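Side-chain contacts in serpin-12 (Manduca sexta, PDB 6CJ7), which controls the prophenoloxidase activation system in larval hemolymph, probably by trapping serine proteases as a member of the serpin family: residues 23-28 / 34-39; 110-115 / 120-125; 140-143 / 149-152; 320-325 / 371-376. All coordinates share one frame; numbering follows the deposited sequence.

Contact 1 (23-28 / 34-39)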
# COMPACT_ATOMS: atom_id res chain seq x y z
N ASN A 23 8.20 -7.02 0.92
CA ASN A 23 8.34 -8.47 0.84
C ASN A 23 6.98 -9.15 0.73
O ASN A 23 6.81 -10.11 -0.04
CB ASN A 23 9.09 -9.00 2.07
CG ASN A 23 10.51 -8.47 2.18
OD1 ASN A 23 11.14 -8.12 1.20
ND2 ASN A 23 11.02 -8.44 3.42
N VAL A 24 5.99 -8.67 1.48
CA VAL A 24 4.64 -9.22 1.39
C VAL A 24 4.08 -9.03 -0.02
O VAL A 24 3.54 -9.96 -0.62
CB VAL A 24 3.71 -8.58 2.45
CG1 VAL A 24 2.24 -8.96 2.17
CG2 VAL A 24 4.13 -9.05 3.86
N PHE A 25 4.22 -7.82 -0.56
CA PHE A 25 3.71 -7.56 -1.91
C PHE A 25 4.37 -8.49 -2.92
O PHE A 25 3.70 -9.06 -3.78
CB PHE A 25 3.95 -6.10 -2.29
CG PHE A 25 3.51 -5.76 -3.69
CD1 PHE A 25 2.18 -5.46 -3.97
CD2 PHE A 25 4.42 -5.75 -4.73
CE1 PHE A 25 1.77 -5.15 -5.28
CE2 PHE A 25 4.02 -5.45 -6.05
CZ PHE A 25 2.70 -5.15 -6.31
N LYS A 26 5.70 -8.64 -2.83
CA LYS A 26 6.39 -9.50 -3.79
C LYS A 26 5.97 -10.95 -3.64
O LYS A 26 5.83 -11.67 -4.64
CB LYS A 26 7.91 -9.36 -3.62
CG LYS A 26 8.44 -8.00 -4.09
CD LYS A 26 9.95 -8.02 -4.22
CE LYS A 26 10.49 -6.69 -4.73
NZ LYS A 26 11.92 -6.83 -5.11
N GLN A 27 5.75 -11.40 -2.40
CA GLN A 27 5.27 -12.76 -2.19
C GLN A 27 3.91 -12.97 -2.83
O GLN A 27 3.70 -13.96 -3.56
CB GLN A 27 5.22 -13.09 -0.69
CG GLN A 27 4.68 -14.50 -0.38
CD GLN A 27 5.54 -15.59 -0.98
OE1 GLN A 27 6.77 -15.52 -0.94
NE2 GLN A 27 4.90 -16.61 -1.54
N MET A 28 3.00 -12.03 -2.61
CA MET A 28 1.66 -12.11 -3.19
C MET A 28 1.70 -12.11 -4.72
O MET A 28 0.84 -12.71 -5.36
CB MET A 28 0.80 -10.95 -2.69
CG MET A 28 0.58 -10.94 -1.18
SD MET A 28 -0.33 -9.49 -0.62
CE MET A 28 -2.02 -10.06 -0.83
N GLY A 34 -2.58 -11.31 -12.80
CA GLY A 34 -3.57 -10.25 -12.81
C GLY A 34 -3.09 -9.01 -12.11
O GLY A 34 -2.00 -8.95 -11.53
N ASN A 35 -3.93 -7.98 -12.17
CA ASN A 35 -3.65 -6.74 -11.44
C ASN A 35 -3.42 -7.04 -9.97
O ASN A 35 -4.11 -7.86 -9.36
CB ASN A 35 -4.82 -5.76 -11.58
CG ASN A 35 -4.89 -5.14 -12.95
OD1 ASN A 35 -3.93 -5.18 -13.70
ND2 ASN A 35 -6.04 -4.57 -13.28
N LEU A 36 -2.43 -6.36 -9.39
CA LEU A 36 -2.14 -6.52 -7.98
C LEU A 36 -1.76 -5.16 -7.41
O LEU A 36 -0.94 -4.45 -8.00
CB LEU A 36 -1.01 -7.53 -7.77
CG LEU A 36 -0.79 -7.97 -6.33
CD1 LEU A 36 -1.90 -8.92 -5.90
CD2 LEU A 36 0.59 -8.61 -6.18
N ALA A 37 -2.34 -4.82 -6.26
CA ALA A 37 -2.08 -3.53 -5.63
C ALA A 37 -2.08 -3.70 -4.13
O ALA A 37 -2.92 -4.44 -3.59
CB ALA A 37 -3.14 -2.50 -6.03
N ALA A 38 -1.15 -3.03 -3.45
CA ALA A 38 -1.11 -3.06 -2.00
C ALA A 38 -0.23 -1.92 -1.53
O ALA A 38 0.57 -1.37 -2.29
CB ALA A 38 -0.56 -4.39 -1.45
N SER A 39 -0.37 -1.58 -0.25
CA SER A 39 0.47 -0.54 0.34
C SER A 39 1.52 -1.15 1.25
O SER A 39 1.16 -1.65 2.33
CB SER A 39 -0.38 0.45 1.13
OG SER A 39 0.48 1.36 1.84
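Phe25 and Ala38 mark the closest backbone approach, 6.6 Å from CA to CA, between helix 23-28 and the short strand 36-38. The two elements run nearly antiparallel, at 162°, with their axes 9.3 Å apart, so the helix lies along the strand and turns its Phe25 and Met28 side to it. From the strand, Leu36 and Ala38 point back at the helix, while Ala37 between them points the other way.

Phe25 and Leu36 carry the contact between them. With CG anti to the backbone N (chi1 178°), the ring slides past Leu36, which extends in the opposite direction. The CD2 methyl of Leu36 sits over one ring face, 4.2 Å from the Phe25 centroid, in a CH-pi contact. The rim is used as well: Ala38 CB approaches CD1 of Phe25 at 3.9 Å near the ring plane, and the carbonyl oxygen of Leu36 lies in that plane at the edge. Met28 closes on the same leucine methyl, its CB 4.2 Å from Leu36 CD2, and also packs on Ile281 and Val286.

This is the N-terminal helix 19-31 laid against the short edge strand of sheet B, strand 6B in serpin nomenclature. That strand pairs with strand 370-377, through backbone bonds of Leu36 with Arg376 and Ala38 with Met374. No hydrogen bond crosses to the helix; the buried surface is almost wholly apolar apart from Leu36 O at the ring edge, so the fit rests on shape and dispersion, the leucine methyl over the aromatic face being one part of it.

Contact 2 (110-115 / 120-125)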
# COMPACT_ATOMS: atom_id res chain seq x y z
N GLN A 110 -2.03 2.07 27.42
CA GLN A 110 -0.74 2.48 26.88
C GLN A 110 -0.62 2.10 25.41
O GLN A 110 -0.11 2.89 24.60
CB GLN A 110 0.39 1.86 27.69
CG GLN A 110 1.79 2.12 27.16
CD GLN A 110 2.88 1.66 28.13
OE1 GLN A 110 2.93 0.49 28.52
NE2 GLN A 110 3.76 2.58 28.52
N PHE A 111 -1.08 0.90 25.04
CA PHE A 111 -1.14 0.54 23.63
C PHE A 111 -2.01 1.52 22.86
O PHE A 111 -1.64 1.97 21.76
CB PHE A 111 -1.68 -0.89 23.48
CG PHE A 111 -1.67 -1.41 22.06
CD1 PHE A 111 -2.68 -1.07 21.17
CD2 PHE A 111 -0.65 -2.23 21.62
CE1 PHE A 111 -2.68 -1.55 19.87
CE2 PHE A 111 -0.65 -2.73 20.31
CZ PHE A 111 -1.66 -2.37 19.44
N LYS A 112 -3.16 1.87 23.42
CA LYS A 112 -4.03 2.84 22.76
C LYS A 112 -3.33 4.18 22.58
O LYS A 112 -3.42 4.79 21.51
CB LYS A 112 -5.33 3.00 23.53
CG LYS A 112 -6.26 4.06 22.94
CD LYS A 112 -7.47 4.28 23.83
CE LYS A 112 -8.36 5.38 23.29
NZ LYS A 112 -9.18 4.94 22.14
N ARG A 113 -2.59 4.64 23.59
CA ARG A 113 -1.88 5.91 23.47
C ARG A 113 -0.87 5.87 22.33
O ARG A 113 -0.78 6.81 21.54
CB ARG A 113 -1.18 6.26 24.78
CG ARG A 113 -2.03 7.03 25.78
CD ARG A 113 -1.26 7.38 27.05
NE ARG A 113 -1.78 6.61 28.18
CZ ARG A 113 -1.12 5.65 28.81
NH1 ARG A 113 -1.70 5.00 29.80
NH2 ARG A 113 0.13 5.34 28.47
N ILE A 114 -0.09 4.79 22.24
CA ILE A 114 0.90 4.67 21.18
C ILE A 114 0.22 4.59 19.82
O ILE A 114 0.71 5.15 18.83
CB ILE A 114 1.82 3.46 21.44
CG1 ILE A 114 2.54 3.61 22.77
CG2 ILE A 114 2.83 3.30 20.32
CD1 ILE A 114 3.18 2.33 23.26
N ALA A 115 -0.92 3.89 19.75
CA ALA A 115 -1.69 3.80 18.51
C ALA A 115 -2.03 5.18 17.97
O ALA A 115 -1.81 5.47 16.79
CB ALA A 115 -2.99 3.03 18.77
N ASP A 120 -1.13 6.72 13.85
CA ASP A 120 -2.37 7.22 13.23
C ASP A 120 -3.43 6.12 13.24
O ASP A 120 -4.10 5.83 12.24
CB ASP A 120 -2.10 7.74 11.82
CG ASP A 120 -3.33 8.34 11.17
OD1 ASP A 120 -4.14 8.97 11.88
OD2 ASP A 120 -3.49 8.14 9.95
N SER A 121 -3.56 5.47 14.39
CA SER A 121 -4.42 4.30 14.52
C SER A 121 -5.16 4.43 15.84
O SER A 121 -5.22 5.52 16.44
CB SER A 121 -3.59 3.02 14.39
OG SER A 121 -4.42 1.86 14.34
N ASP A 122 -5.74 3.33 16.32
CA ASP A 122 -6.50 3.37 17.56
C ASP A 122 -6.70 1.95 18.04
O ASP A 122 -6.42 0.98 17.33
CB ASP A 122 -7.85 4.06 17.35
CG ASP A 122 -8.33 4.81 18.57
OD1 ASP A 122 -7.82 4.55 19.68
OD2 ASP A 122 -9.25 5.65 18.40
N LEU A 123 -7.17 1.83 19.28
CA LEU A 123 -7.62 0.56 19.83
C LEU A 123 -9.07 0.76 20.26
O LEU A 123 -9.34 1.53 21.18
CB LEU A 123 -6.73 0.14 21.00
CG LEU A 123 -6.94 -1.24 21.62
CD1 LEU A 123 -6.93 -2.33 20.58
CD2 LEU A 123 -5.86 -1.51 22.66
N THR A 124 -9.98 0.06 19.59
CA THR A 124 -11.41 0.38 19.64
C THR A 124 -12.22 -0.80 20.17
O THR A 124 -12.30 -1.85 19.50
CB THR A 124 -11.91 0.78 18.24
OG1 THR A 124 -11.18 1.92 17.78
CG2 THR A 124 -13.39 1.13 18.28
N PRO A 125 -12.85 -0.68 21.34
CA PRO A 125 -13.71 -1.78 21.82
C PRO A 125 -14.88 -2.00 20.88
O PRO A 125 -15.49 -1.05 20.38
CB PRO A 125 -14.17 -1.29 23.20
CG PRO A 125 -13.24 -0.20 23.57
CD PRO A 125 -12.78 0.43 22.29
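CD2 of Leu123 comes within 3.5 Å of Phe111 CD1 at the tight, buried end of this contact, the two side chains crossing at about a right angle. Met49 and Leu305 close in around Phe111 from elsewhere in the chain. One turn along the helix, Ala115 CB presses on the backbone of Asp122, 3.7 Å from its N, and Ala115 O takes a hydrogen bond from Ser121 N (3.0 Å), the donor standing well above the carbonyl plane.

Here the chain leaves helix 109-118 and doubles back into strand 123-126, which lies parallel to strand 92-102 at the margin of the serpin sheet A.

The looser, partly exposed side is polar. Lys112 runs beside Asp122, extended until a bend at its last torsion (chi4 76°) turns NZ in to OD1 for a 2.8 Å salt bridge on the syn side of the carboxylate. That same Asp122 OD1 also accepts Leu123 N at 2.8 Å, on its anti side, both donors coming from one face of the carboxylate plane. With an alanine at Asp122 the Lys112 ammonium is likely to lose this countercharge, and Leu123 N its side-chain acceptor. Thr124, whose CB points away from the helix, is hydrogen-bonded through OG1 to Asn98 OD1.

Contact 3 (140-143 / 149-152)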
# COMPACT_ATOMS: atom_id res chain seq x y z
N SER A 140 -18.47 1.35 7.80
CA SER A 140 -18.87 2.75 7.77
C SER A 140 -17.75 3.66 8.28
O SER A 140 -17.53 4.74 7.73
CB SER A 140 -20.14 2.96 8.59
OG SER A 140 -21.28 2.51 7.88
N TRP A 141 -17.05 3.23 9.33
CA TRP A 141 -15.92 4.01 9.82
C TRP A 141 -14.82 4.10 8.76
O TRP A 141 -14.28 5.19 8.52
CB TRP A 141 -15.37 3.42 11.11
CG TRP A 141 -14.17 4.17 11.60
CD1 TRP A 141 -14.17 5.33 12.32
CD2 TRP A 141 -12.80 3.84 11.35
NE1 TRP A 141 -12.88 5.73 12.55
CE2 TRP A 141 -12.02 4.84 11.97
CE3 TRP A 141 -12.16 2.80 10.67
CZ2 TRP A 141 -10.63 4.83 11.91
CZ3 TRP A 141 -10.77 2.79 10.63
CH2 TRP A 141 -10.02 3.80 11.25
N ILE A 142 -14.49 2.98 8.13
CA ILE A 142 -13.47 3.00 7.07
C ILE A 142 -13.91 3.95 5.95
O ILE A 142 -13.12 4.77 5.48
CB ILE A 142 -13.21 1.59 6.51
CG1 ILE A 142 -12.63 0.67 7.58
CG2 ILE A 142 -12.28 1.66 5.29
CD1 ILE A 142 -12.56 -0.76 7.13
N ALA A 143 -15.16 3.83 5.51
CA ALA A 143 -15.64 4.70 4.44
C ALA A 143 -15.56 6.17 4.85
O ALA A 143 -15.22 7.03 4.02
CB ALA A 143 -17.07 4.33 4.07
N LYS A 149 -14.29 5.81 -0.47
CA LYS A 149 -13.70 4.98 -1.52
C LYS A 149 -13.55 3.52 -1.10
O LYS A 149 -13.52 2.64 -1.97
CB LYS A 149 -12.33 5.54 -1.91
CG LYS A 149 -12.43 6.87 -2.65
CD LYS A 149 -13.33 6.74 -3.87
CE LYS A 149 -13.44 8.06 -4.60
NZ LYS A 149 -13.65 9.18 -3.64
N ILE A 150 -13.45 3.25 0.19
CA ILE A 150 -13.30 1.89 0.69
C ILE A 150 -14.44 1.67 1.68
O ILE A 150 -14.44 2.24 2.78
CB ILE A 150 -11.93 1.66 1.34
CG1 ILE A 150 -10.82 1.94 0.32
CG2 ILE A 150 -11.82 0.24 1.91
CD1 ILE A 150 -9.43 2.04 0.92
N ASP A 151 -15.44 0.88 1.28
CA ASP A 151 -16.65 0.78 2.08
C ASP A 151 -17.15 -0.63 2.35
O ASP A 151 -18.21 -0.77 2.97
CB ASP A 151 -17.78 1.59 1.43
CG ASP A 151 -18.23 1.00 0.09
OD1 ASP A 151 -17.46 0.24 -0.53
OD2 ASP A 151 -19.36 1.31 -0.33
N LYS A 152 -16.45 -1.67 1.91
CA LYS A 152 -16.96 -3.04 2.09
C LYS A 152 -15.84 -4.02 2.39
O LYS A 152 -15.85 -5.17 1.94
CB LYS A 152 -17.76 -3.50 0.87
CG LYS A 152 -19.05 -2.71 0.61
CD LYS A 152 -20.12 -2.99 1.67
CE LYS A 152 -21.03 -1.78 1.90
NZ LYS A 152 -21.93 -1.48 0.74
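Where the chain returns after helix 131-145, Ile150 and Asp151 meet Ile142 and Ala143 on the last turns of that helix. Lys149 leads in: its ammonium bonds back to Asn147 O, away from the helix.

Ile150 does the main work. Its N bonds the hydroxyl of Thr146, which is also bonded to Ile142 O, tying loop and helix through one side chain. In both isoleucines CG1 lies beside the backbone N (chi1 -63° in Ile142), which leaves each CG2 branch to do the touching, 3.7 Å apart. Both also rest on Ala170, and Ile150 reaches on to Ser321 and Val323. The Ile150 carbonyl oxygen comes up against the Ile142-Ala143 flank of the helix, 3.2 Å from Ala143 CA in a CA-H...O contact and 3.4 Å from Ile142 CG2.

At Asp151, CB packs on Ala143 CB at 3.9 Å, while the carboxylate is turned away, with a long salt bridge to Lys152 NZ.

This is the helix that lies across sheet A in serpins, with the loop behind it wedged onto strands 165-174 and 317-326. Methyl packing and the weak CA-H...O approach of Ile150 O make the direct contact, with the Thr146 hydroxyl and the packing of Ile150 on the sheet as further anchors.

Contact 4 (320-325 / 371-376)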
# COMPACT_ATOMS: atom_id res chain seq x y z
N HIS A 320 -6.61 -5.58 4.67
CA HIS A 320 -5.96 -4.45 4.03
C HIS A 320 -6.70 -4.07 2.76
O HIS A 320 -7.08 -4.94 1.97
CB HIS A 320 -4.49 -4.78 3.69
CG HIS A 320 -3.80 -3.72 2.86
ND1 HIS A 320 -3.82 -2.38 3.20
CD2 HIS A 320 -3.10 -3.81 1.71
CE1 HIS A 320 -3.15 -1.69 2.28
NE2 HIS A 320 -2.69 -2.54 1.38
N SER A 321 -6.91 -2.78 2.55
CA SER A 321 -7.48 -2.30 1.30
C SER A 321 -6.63 -1.16 0.77
O SER A 321 -6.14 -0.32 1.54
CB SER A 321 -8.92 -1.84 1.46
OG SER A 321 -9.43 -1.37 0.21
N ALA A 322 -6.48 -1.11 -0.56
CA ALA A 322 -5.64 -0.11 -1.19
C ALA A 322 -6.33 0.35 -2.47
O ALA A 322 -6.72 -0.49 -3.29
CB ALA A 322 -4.25 -0.67 -1.52
N VAL A 323 -6.49 1.66 -2.63
CA VAL A 323 -7.11 2.23 -3.83
C VAL A 323 -6.19 3.32 -4.37
O VAL A 323 -5.84 4.25 -3.64
CB VAL A 323 -8.51 2.82 -3.55
CG1 VAL A 323 -9.06 3.48 -4.82
CG2 VAL A 323 -9.48 1.75 -3.06
N LEU A 324 -5.83 3.22 -5.65
CA LEU A 324 -5.00 4.24 -6.31
C LEU A 324 -5.67 4.61 -7.62
O LEU A 324 -5.99 3.73 -8.43
CB LEU A 324 -3.59 3.72 -6.58
CG LEU A 324 -2.72 4.62 -7.45
CD1 LEU A 324 -2.38 5.89 -6.67
CD2 LEU A 324 -1.45 3.88 -7.87
N THR A 325 -5.88 5.90 -7.83
CA THR A 325 -6.52 6.41 -9.05
C THR A 325 -5.62 7.46 -9.66
O THR A 325 -5.13 8.34 -8.95
CB THR A 325 -7.90 7.03 -8.75
OG1 THR A 325 -8.74 6.06 -8.12
CG2 THR A 325 -8.56 7.52 -10.02
N PRO A 371 7.83 3.52 -0.21
CA PRO A 371 6.75 3.20 -1.16
C PRO A 371 5.41 3.09 -0.45
O PRO A 371 5.17 2.15 0.32
CB PRO A 371 7.20 1.86 -1.76
CG PRO A 371 7.97 1.21 -0.63
CD PRO A 371 8.68 2.35 0.07
N LEU A 372 4.53 4.05 -0.70
CA LEU A 372 3.20 4.04 -0.13
C LEU A 372 2.26 3.10 -0.86
O LEU A 372 1.28 2.65 -0.26
CB LEU A 372 2.59 5.45 -0.16
CG LEU A 372 3.33 6.49 0.68
CD1 LEU A 372 2.68 7.86 0.51
CD2 LEU A 372 3.31 6.08 2.14
N PHE A 373 2.50 2.84 -2.14
CA PHE A 373 1.64 1.99 -2.94
C PHE A 373 2.52 1.28 -3.96
O PHE A 373 3.44 1.89 -4.52
CB PHE A 373 0.57 2.85 -3.65
CG PHE A 373 -0.74 2.20 -3.88
CD1 PHE A 373 -0.95 1.39 -4.98
CD2 PHE A 373 -1.82 2.49 -3.06
CE1 PHE A 373 -2.20 0.81 -5.21
CE2 PHE A 373 -3.05 1.94 -3.28
CZ PHE A 373 -3.25 1.09 -4.36
N MET A 374 2.26 -0.01 -4.17
CA MET A 374 2.88 -0.76 -5.26
C MET A 374 1.77 -1.38 -6.10
O MET A 374 0.81 -1.93 -5.55
CB MET A 374 3.84 -1.84 -4.74
CG MET A 374 5.04 -1.27 -4.02
SD MET A 374 6.16 -2.56 -3.48
CE MET A 374 6.87 -3.09 -5.04
N ALA A 375 1.89 -1.26 -7.41
CA ALA A 375 0.87 -1.86 -8.27
C ALA A 375 1.53 -2.54 -9.44
O ALA A 375 2.38 -1.95 -10.11
CB ALA A 375 -0.14 -0.82 -8.77
N ARG A 376 1.12 -3.77 -9.71
CA ARG A 376 1.45 -4.46 -10.94
C ARG A 376 0.23 -4.32 -11.85
O ARG A 376 -0.83 -4.90 -11.60
CB ARG A 376 1.80 -5.92 -10.66
CG ARG A 376 1.99 -6.81 -11.92
CD ARG A 376 2.37 -8.20 -11.51
NE ARG A 376 1.16 -8.91 -11.09
CZ ARG A 376 1.14 -10.09 -10.48
NH1 ARG A 376 2.27 -10.72 -10.23
NH2 ARG A 376 -0.02 -10.62 -10.13
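Phe373 drives its ring into strand 320-325 and is gripped there by three consecutive residues. Leu324 CB lies over one face, 3.6 Å from the Phe373 ring centroid and 18° off the normal, a close CH-pi contact. CD2 of the same leucine adds a second touch, 3.8 Å from Phe373 CD1. Ala322 CB meets the far end of the ring obliquely, 3.4 Å from CE2, and Val323 N lies in the ring plane at the edge, 3.5 Å from that same CE2. The first torsion of Phe373, chi1 -148°, is turned off the staggered position, as if the ring had been swung to fit between the alanine and the leucine.

Behind this shell stand two sheets. Strands 320-325 and 373-376 cross at 76° with their axes 8.6 Å apart, the near-orthogonal packing of serpin sheet A on sheet B. Backbone bonds of Ala322 with Ala279 and Val323 with Val171 hold one side; on the other, Leu372 and Phe373 both face Leu363 in a classic beta bulge at the corner of the chain.

A serine in place of Phe373 would probably open a gap between the sheets and strip Leu324 and Ala322 of their aromatic partner. The two strands are joined here by one buried ring, held between Ala322 and Leu324 with the backbone N-H of Val323 at its edge.

Overall arrangement
Contacts 1 and 4 form one block, centres about 9 Å apart: Ser39 OG is hydrogen-bonded to Leu372 O at 2.6 Å, and Ala37 CB packs 3.5 Å from Phe373 CE1. His320 adds a further tie, bonding Ser39 N and Asn169 O, an arrangement that matches the serpin shutter region. Contact 3 sits on the other face of strand 317-326, where Ile150 CG2 comes to 3.4 Å from Ser321 OG. Contact 2 is remote, about 27 Å from contact 1 between centres, though its nearest atoms are about 6 Å from contact 3. Strands 165-174 and 317-326 are paired directly, consistent with an uninserted reactive loop, which probably includes the unmodelled residues 332-346.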